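Local coordinates for sigma-C capsid protein (Avian reovirus, PDB 2VRS) that forms the trimeric fibre of the virion, mediates attachment to host cells and induces their apoptosis, at residues R33-S36 / L37-T40. Sequence-based numbering, arbitrary orientation.
Sequences RVKS and LEST
Leu37 and Glu38 belong to the final turn of helix 3-38, their amides bonding back to the carbonyls of Arg33 and Val34. Leu37 N lies 3.0 Å from Arg33 O, and Glu38 N 2.9 Å from Val34 O. The side chain of Leu37 starts back along the helix, its CG 3.4 Å from Arg33 O, because CG stands anti to its own carbonyl carbon (chi1 -74°). Glu38 does likewise: its extended chain runs past Val34 O and crosses the Val34 side chain obliquely, bringing OE2 3.7 Å from CG1. Its OE2 also forms a salt bridge with Arg33 NE of the third subunit.

At Ser39 the i to i+4 pattern gives way to i to i+3 bonding. Ser39 N makes a weak bond to Lys35 O and a tighter one to Ser36 O, which it approaches from above the carbonyl plane. From that same face Ser39 OG donates to Ser36 O at 2.8 Å. One residue further on, Leu37 O is held in the same way, by Thr40 N and by Thr40 OG1 at 2.7 Å, so hydroxyls help satisfy the final carbonyls.

Lying at the C-terminal end of the coiled-coil helix, the turn packs Val34 on Val34 of the second subunit and Leu37 on Leu37 of the third, before short strands 46-47 and 51-54 in the triple beta-spiral region.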
ATOM      1  N   ARG C  33      36.171 -32.105  -1.792  1.00 32.09           N
ATOM      2  CA  ARG C  33      35.875 -30.678  -1.865  1.00 29.06           C
ATOM      3  C   ARG C  33      34.863 -30.348  -2.969  1.00 30.17           C
ATOM      4  O   ARG C  33      33.959 -29.519  -2.758  1.00 31.64           O
ATOM      5  CB  ARG C  33      37.161 -29.866  -1.993  1.00 28.42           C
ATOM      6  CG  ARG C  33      37.957 -29.872  -0.713  1.00 28.81           C
ATOM      7  CD  ARG C  33      39.356 -29.371  -0.877  1.00 28.70           C
ATOM      8  NE  ARG C  33      39.496 -27.953  -1.186  1.00 30.45           N
ATOM      9  CZ  ARG C  33      40.654 -27.420  -1.564  1.00 35.35           C
ATOM     10  NH1 ARG C  33      41.723 -28.215  -1.693  1.00 37.16           N
ATOM     11  NH2 ARG C  33      40.752 -26.124  -1.827  1.00 30.65           N
ATOM     12  N   VAL C  34      34.998 -30.999  -4.125  1.00 27.00           N
ATOM     13  CA  VAL C  34      34.101 -30.767  -5.270  1.00 24.94           C
ATOM     14  C   VAL C  34      32.734 -31.395  -4.981  1.00 33.89           C
ATOM     15  O   VAL C  34      31.702 -30.846  -5.371  1.00 28.55           O
ATOM     16  CB  VAL C  34      34.739 -31.259  -6.605  1.00 25.97           C
ATOM     17  CG1 VAL C  34      33.723 -31.359  -7.744  1.00 24.41           C
ATOM     18  CG2 VAL C  34      35.901 -30.348  -6.971  1.00 24.03           C
ATOM     19  N   LYS C  35      32.726 -32.519  -4.263  1.00 29.76           N
ATOM     20  CA  LYS C  35      31.451 -33.129  -3.820  1.00 32.75           C
ATOM     21  C   LYS C  35      30.678 -32.167  -2.904  1.00 31.79           C
ATOM     22  O   LYS C  35      29.467 -31.990  -3.059  1.00 34.93           O
ATOM     23  CB  LYS C  35      31.713 -34.454  -3.077  1.00 32.75           C
ATOM     24  CG  LYS C  35      30.437 -35.202  -2.639  1.00 39.83           C
ATOM     25  CD  LYS C  35      29.669 -35.824  -3.805  1.00 49.07           C
ATOM     26  CE  LYS C  35      30.186 -37.202  -4.181  1.00 56.82           C
ATOM     27  NZ  LYS C  35      29.588 -37.645  -5.473  1.00 59.14           N
ATOM     28  N   SER C  36      31.390 -31.561  -1.960  1.00 31.32           N
ATOM     29  CA  SER C  36      30.830 -30.580  -1.036  1.00 34.52           C
ATOM     30  C   SER C  36      30.299 -29.351  -1.796  1.00 36.40           C
ATOM     31  O   SER C  36      29.208 -28.866  -1.519  1.00 30.96           O
ATOM     32  CB  SER C  36      31.894 -30.170  -0.016  1.00 34.38           C
ATOM     33  OG  SER C  36      31.449 -29.130   0.839  1.00 41.88           O
ATOM     34  N   LEU C  37      31.063 -28.866  -2.774  1.00 33.19           N
ATOM     35  CA  LEU C  37      30.654 -27.702  -3.561  1.00 29.02           C
ATOM     36  C   LEU C  37      29.421 -28.006  -4.391  1.00 31.34           C
ATOM     37  O   LEU C  37      28.536 -27.147  -4.568  1.00 32.46           O
ATOM     38  CB  LEU C  37      31.802 -27.197  -4.467  1.00 27.94           C
ATOM     39  CG  LEU C  37      32.968 -26.438  -3.807  1.00 30.34           C
ATOM     40  CD1 LEU C  37      34.134 -26.288  -4.790  1.00 25.57           C
ATOM     41  CD2 LEU C  37      32.565 -25.074  -3.251  1.00 27.10           C
ATOM     42  N   GLU C  38      29.340 -29.240  -4.878  1.00 24.66           N
ATOM     43  CA  GLU C  38      28.222 -29.666  -5.696  1.00 27.39           C
ATOM     44  C   GLU C  38      26.891 -29.738  -4.887  1.00 31.49           C
ATOM     45  O   GLU C  38      25.814 -29.753  -5.479  1.00 34.92           O
ATOM     46  CB  GLU C  38      28.534 -31.008  -6.370  1.00 30.63           C
ATOM     47  CG  GLU C  38      29.371 -30.880  -7.686  1.00 24.49           C
ATOM     48  CD  GLU C  38      29.962 -32.209  -8.181  1.00 32.24           C
ATOM     49  OE1 GLU C  38      29.865 -33.225  -7.465  1.00 35.64           O
ATOM     50  OE2 GLU C  38      30.504 -32.245  -9.317  1.00 30.86           O
ATOM     51  N   SER C  39      26.992 -29.783  -3.560  1.00 31.44           N
ATOM     52  CA  SER C  39      25.803 -29.837  -2.680  1.00 34.78           C
ATOM     53  C   SER C  39      25.340 -28.439  -2.202  1.00 38.97           C
ATOM     54  O   SER C  39      24.416 -28.322  -1.404  1.00 39.76           O
ATOM     55  CB  SER C  39      26.096 -30.756  -1.479  1.00 30.10           C
ATOM     56  OG  SER C  39      26.922 -30.090  -0.540  1.00 36.72           O
ATOM     57  N   THR C  40      25.989 -27.385  -2.693  1.00 32.39           N
ATOM     58  CA  THR C  40      25.745 -26.008  -2.234  1.00 35.63           C
ATOM     59  C   THR C  40      24.295 -25.625  -2.472  1.00 33.86           C
ATOM     60  O   THR C  40      23.819 -25.697  -3.593  1.00 31.33           O
ATOM     61  CB  THR C  40      26.660 -25.020  -2.970  1.00 34.59           C
ATOM     62  OG1 THR C  40      28.015 -25.362  -2.670  1.00 31.33           O
ATOM     63  CG2 THR C  40      26.397 -23.570  -2.515  1.00 29.04           C
TER